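Local coordinates for protein starch synthase I (Hordeum vulgare, PDB 4HLN) that belongs to the starch synthases, plant proteins of the glycosyltransferase group 1 family built as two Rossmann-like domains, and here carries a bound glycan, at residues 586-589 and 590-594; 595-598 and 599-603. One frame throughout, in Å; residues are numbered along the deposited sequence.

Contact 1 of 2, residues 586-589 and 590-594; sequences AIST and FREHK. With GLC (alpha-D-glucopyranose), chain B.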
loop_
_atom_site.group_PDB
_atom_site.type_symbol
_atom_site.label_atom_id
_atom_site.label_comp_id
_atom_site.label_asym_id
_atom_site.label_seq_id
_atom_site.Cartn_x
_atom_site.Cartn_y
_atom_site.Cartn_z
ATOM N N ALA A 586 22.416 14.373 1.006
ATOM C CA ALA A 586 22.573 13.375 2.054
ATOM C C ALA A 586 24.046 13.009 2.213
ATOM O O ALA A 586 24.554 12.904 3.327
ATOM C CB ALA A 586 21.729 12.138 1.759
ATOM N N ILE A 587 24.727 12.824 1.089
ATOM C CA ILE A 587 26.142 12.485 1.095
ATOM C C ILE A 587 26.982 13.504 1.856
ATOM O O ILE A 587 27.864 13.133 2.631
ATOM C CB ILE A 587 26.686 12.353 -0.329
ATOM C CG1 ILE A 587 26.131 11.085 -0.978
ATOM C CG2 ILE A 587 28.194 12.298 -0.304
ATOM C CD1 ILE A 587 26.668 10.824 -2.366
ATOM N N SER A 588 26.707 14.784 1.630
ATOM C CA SER A 588 27.408 15.852 2.331
ATOM C C SER A 588 27.225 15.703 3.830
ATOM O O SER A 588 28.193 15.642 4.585
ATOM C CB SER A 588 26.880 17.210 1.886
ATOM O OG SER A 588 27.141 17.410 0.508
ATOM N N THR A 589 25.971 15.645 4.251
ATOM C CA THR A 589 25.636 15.421 5.646
ATOM C C THR A 589 26.385 14.222 6.234
ATOM O O THR A 589 26.824 14.251 7.384
ATOM C CB THR A 589 24.145 15.166 5.770
ATOM O OG1 THR A 589 23.437 16.164 5.017
ATOM C CG2 THR A 589 23.709 15.190 7.235
ATOM N N PHE A 590 26.527 13.170 5.436
ATOM C CA PHE A 590 27.177 11.954 5.890
ATOM C C PHE A 590 28.648 12.204 6.186
ATOM O O PHE A 590 29.175 11.724 7.192
ATOM C CB PHE A 590 27.028 10.837 4.852
ATOM C CG PHE A 590 27.889 9.631 5.129
ATOM C CD1 PHE A 590 27.581 8.760 6.173
ATOM C CD2 PHE A 590 29.006 9.366 4.355
ATOM C CE1 PHE A 590 28.378 7.649 6.435
ATOM C CE2 PHE A 590 29.800 8.261 4.612
ATOM C CZ PHE A 590 29.488 7.404 5.655
ATOM N N ARG A 591 29.308 12.960 5.314
ATOM C CA ARG A 591 30.740 13.236 5.476
ATOM C C ARG A 591 31.045 14.331 6.504
ATOM O O ARG A 591 31.878 14.146 7.396
ATOM C CB ARG A 591 31.377 13.609 4.135
ATOM C CG ARG A 591 30.871 12.795 2.976
ATOM C CD ARG A 591 31.766 12.955 1.766
ATOM N NE ARG A 591 32.798 11.922 1.715
ATOM C CZ ARG A 591 33.003 11.126 0.667
ATOM N NH1 ARG A 591 32.241 11.255 -0.423
ATOM N NH2 ARG A 591 33.971 10.211 0.710
ATOM N N GLU A 592 30.355 15.461 6.377
ATOM C CA GLU A 592 30.691 16.661 7.130
ATOM C C GLU A 592 30.023 16.790 8.499
ATOM O O GLU A 592 30.580 17.421 9.396
ATOM C CB GLU A 592 30.412 17.891 6.275
ATOM C CG GLU A 592 31.236 17.912 4.993
ATOM C CD GLU A 592 30.475 18.515 3.819
ATOM O OE1 GLU A 592 30.792 18.162 2.655
ATOM O OE2 GLU A 592 29.557 19.335 4.067
ATOM N N HIS A 593 28.846 16.201 8.681
ATOM C CA HIS A 593 28.190 16.277 9.989
ATOM C C HIS A 593 27.770 14.919 10.525
ATOM O O HIS A 593 26.579 14.638 10.661
ATOM C CB HIS A 593 27.002 17.240 9.945
ATOM C CG HIS A 593 27.295 18.501 9.200
ATOM N ND1 HIS A 593 27.355 18.551 7.823
ATOM C CD2 HIS A 593 27.584 19.750 9.635
ATOM C CE1 HIS A 593 27.647 19.781 7.441
ATOM N NE2 HIS A 593 27.793 20.528 8.522
ATOM N N LYS A 594 28.761 14.086 10.835
ATOM C CA LYS A 594 28.507 12.771 11.420
ATOM C C LYS A 594 27.543 12.834 12.613
ATOM O O LYS A 594 26.631 12.009 12.714
ATOM C CB LYS A 594 29.814 12.089 11.836
ATOM C CG LYS A 594 30.834 11.933 10.714
ATOM C CD LYS A 594 30.517 10.773 9.768
ATOM C CE LYS A 594 31.695 10.513 8.822
ATOM N NZ LYS A 594 31.489 9.364 7.894
HETATM C C1 GLC B . 24.114 21.253 8.373
HETATM C C2 GLC B . 24.117 20.453 9.676
HETATM C C3 GLC B . 23.551 21.234 10.864
HETATM C C4 GLC B . 24.201 22.610 11.030
HETATM C C5 GLC B . 24.724 23.207 9.712
HETATM C C6 GLC B . 26.037 23.925 10.021
HETATM O O2 GLC B . 23.442 19.231 9.488
HETATM O O3 GLC B . 23.807 20.502 12.039
HETATM O O4 GLC B . 23.314 23.553 11.645
HETATM O O5 GLC B . 24.996 22.327 8.624
HETATM O O6 GLC B . 27.026 23.561 9.078
#
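Phe590 N, Arg591 N, Glu592 N and His593 N bond in turn to the carbonyls of Ala586, Ile587, Ser588 and Thr589, the i to i+4 ladder of an alpha helix; its straightest rung is Glu592 N to Ser588 O (2.8 Å, 177° at the hydrogen). The bond from His593 N to Thr589 O (3.1 Å) is the last of the ladder. On one flank Ile587 and Arg591 run side by side, CG2 of Ile587 lying 4.2 Å from CD of Arg591. The arginine chain then bends at chi3 (93°), and its NH1 bonds to the backbone O of Asp469. Next to them Glu592 turns its carboxylate back over the previous turn, OE2 approaching Ser588 CB to 4.1 Å, while Ser588 OG bonds to Arg584 O. Here helix 576-592 ends: His593 is the first residue to leave helical angles and is also the N-cap residue of helix 594-606. Its imidazole belongs to the glycan pocket. One ring face lies over the glucose, CD2 of His593 being 3.5 Å from glucose C2, and NE2 of His593 shares a 3.2 Å hydrogen bond with glucose O6, either group being a possible donor. Thr589 OG1 bonds to Thr585 O and weakly to O3 of another glucose. Away from the sugar, Lys594 NZ lies 3.6 Å above the plane of the Phe590 ring, offset toward the rim.

Contact 2 of 2, residues 595-598 and 599-603; sequences PSWE and GLMKR. With GLC (alpha-D-glucopyranose), chain B.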
loop_
_atom_site.group_PDB
_atom_site.type_symbol
_atom_site.label_atom_id
_atom_site.label_comp_id
_atom_site.label_asym_id
_atom_site.label_seq_id
_atom_site.Cartn_x
_atom_site.Cartn_y
_atom_site.Cartn_z
ATOM N N PRO A 595 27.738 13.807 13.524
ATOM C CA PRO A 595 26.825 13.900 14.672
ATOM C C PRO A 595 25.369 14.070 14.237
ATOM O O PRO A 595 24.481 13.496 14.865
ATOM C CB PRO A 595 27.325 15.141 15.424
ATOM C CG PRO A 595 28.148 15.898 14.426
ATOM C CD PRO A 595 28.776 14.851 13.568
ATOM N N SER A 596 25.130 14.837 13.177
ATOM C CA SER A 596 23.782 14.966 12.615
ATOM C C SER A 596 23.312 13.656 11.984
ATOM O O SER A 596 22.167 13.240 12.169
ATOM C CB SER A 596 23.729 16.083 11.571
ATOM O OG SER A 596 23.799 17.360 12.181
ATOM N N TRP A 597 24.198 13.021 11.223
ATOM C CA TRP A 597 23.907 11.728 10.627
ATOM C C TRP A 597 23.444 10.725 11.687
ATOM O O TRP A 597 22.353 10.145 11.578
ATOM C CB TRP A 597 25.131 11.191 9.891
ATOM C CG TRP A 597 24.794 10.066 8.975
ATOM C CD1 TRP A 597 24.986 8.732 9.198
ATOM C CD2 TRP A 597 24.185 10.174 7.688
ATOM N NE1 TRP A 597 24.535 8.001 8.121
ATOM C CE2 TRP A 597 24.038 8.865 7.183
ATOM C CE3 TRP A 597 23.739 11.250 6.917
ATOM C CZ2 TRP A 597 23.467 8.608 5.944
ATOM C CZ3 TRP A 597 23.174 10.992 5.682
ATOM C CH2 TRP A 597 23.045 9.682 5.207
ATOM N N GLU A 598 24.269 10.529 12.712
ATOM C CA GLU A 598 23.906 9.668 13.834
ATOM C C GLU A 598 22.480 9.921 14.318
ATOM O O GLU A 598 21.768 8.994 14.697
ATOM C CB GLU A 598 24.885 9.845 14.997
ATOM C CG GLU A 598 26.175 9.033 14.876
ATOM C CD GLU A 598 26.441 8.147 16.097
ATOM O OE1 GLU A 598 25.663 8.216 17.079
ATOM O OE2 GLU A 598 27.432 7.376 16.070
ATOM N N GLY A 599 22.060 11.179 14.314
ATOM C CA GLY A 599 20.719 11.508 14.754
ATOM C C GLY A 599 19.676 10.988 13.789
ATOM O O GLY A 599 18.651 10.441 14.208
ATOM N N LEU A 600 19.928 11.158 12.492
ATOM C CA LEU A 600 18.996 10.679 11.479
ATOM C C LEU A 600 18.782 9.175 11.613
ATOM O O LEU A 600 17.662 8.672 11.459
ATOM C CB LEU A 600 19.505 11.022 10.086
ATOM C CG LEU A 600 19.081 12.404 9.596
ATOM C CD1 LEU A 600 20.001 12.884 8.494
ATOM C CD2 LEU A 600 17.619 12.398 9.133
ATOM N N MET A 601 19.867 8.463 11.907
ATOM C CA MET A 601 19.811 7.017 12.077
ATOM C C MET A 601 19.016 6.638 13.312
ATOM O O MET A 601 18.029 5.903 13.230
ATOM C CB MET A 601 21.218 6.442 12.179
ATOM C CG MET A 601 22.059 6.664 10.934
ATOM S SD MET A 601 23.846 6.473 11.225
ATOM C CE MET A 601 24.004 4.749 11.705
ATOM N N LYS A 602 19.450 7.146 14.459
ATOM C CA LYS A 602 18.809 6.817 15.725
ATOM C C LYS A 602 17.305 7.118 15.701
ATOM O O LYS A 602 16.497 6.369 16.273
ATOM C CB LYS A 602 19.527 7.513 16.887
ATOM C CG LYS A 602 20.946 6.962 17.124
ATOM C CD LYS A 602 21.574 7.443 18.428
ATOM C CE LYS A 602 22.868 6.697 18.735
ATOM N NZ LYS A 602 23.375 6.981 20.111
ATOM N N ARG A 603 16.928 8.195 15.015
ATOM C CA ARG A 603 15.521 8.527 14.882
ATOM C C ARG A 603 14.787 7.442 14.100
ATOM O O ARG A 603 13.694 7.018 14.491
ATOM C CB ARG A 603 15.338 9.904 14.242
ATOM C CG ARG A 603 14.675 10.913 15.177
ATOM C CD ARG A 603 15.516 12.156 15.370
ATOM N NE ARG A 603 15.742 12.856 14.112
ATOM C CZ ARG A 603 16.877 13.476 13.802
ATOM N NH1 ARG A 603 17.009 14.090 12.627
ATOM N NH2 ARG A 603 17.883 13.479 14.669
HETATM C C1 GLC B . 24.114 21.253 8.373
HETATM C C2 GLC B . 24.117 20.453 9.676
HETATM C C3 GLC B . 23.551 21.234 10.864
HETATM C C4 GLC B . 24.201 22.610 11.030
HETATM C C5 GLC B . 24.724 23.207 9.712
HETATM C C6 GLC B . 26.037 23.925 10.021
HETATM O O2 GLC B . 23.442 19.231 9.488
HETATM O O3 GLC B . 23.807 20.502 12.039
HETATM O O4 GLC B . 23.314 23.553 11.645
HETATM O O5 GLC B . 24.996 22.327 8.624
HETATM O O6 GLC B . 27.026 23.561 9.078
HETATM O O HOH W 1 19.800 14.603 12.902
#
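Trp597 and Met601, one helical turn apart, make a Met-aromatic contact: Met601 SD lies 4.1 Å from the centroid of the five-membered indole ring, 60° off its normal, and therefore approaches obliquely. The apolar packing continues at Leu600, whose CD1 is 4.4 Å from Trp597 CE3; all three side chains also rest on Val540 of strand 540-544. Among charged groups, Glu598 and Lys602 lie side by side, pointing the same way, the lysine extended and the glutamate bent at chi2 (-126°), yet their salt bridge is long, with OE1 of Glu598 4.0 Å from NZ of Lys602. Backbone bonds follow the i to i+4 pattern at Leu600, Met601 and Lys602, whereas Gly599 N has only weak bonds, divided between Pro595 O and Ser596 O. Water 1 donates to Ser596 O at 2.8 Å and accepts from Arg603 NH2, lying at the edge of the guanidinium in its plane; Arg603 NE bonds to Gly566 O. Towards the sugar, glucose O2 donates to Ser596 OG over 3.3 Å, and Glu564 OE1 bonds to that hydroxyl as well as to the glucose. The result is an amphipathic helix, with its apolar side on the parallel sheet and Ser596 in the glycan pocket.

In the fold
Contact 1 closes where contact 2 opens, and their centres are 11 Å apart. The first lies at the end of helix 576-592 and the second on helix 594-606, the next helix in the chain. Across the turn they meet through Trp597, whose CZ3 is 3.3 Å from Ala586 O and whose ring meets that of Phe590 edge-to-face. Both contacts pack on strand 569-571, at the edge of the six-stranded parallel sheet, which places them in the C-terminal Rossmann-like domain of this GT-B fold. Residues 586-594 and 595-603 also touch the same glucose, so the two consecutive helices line part of one glycan pocket.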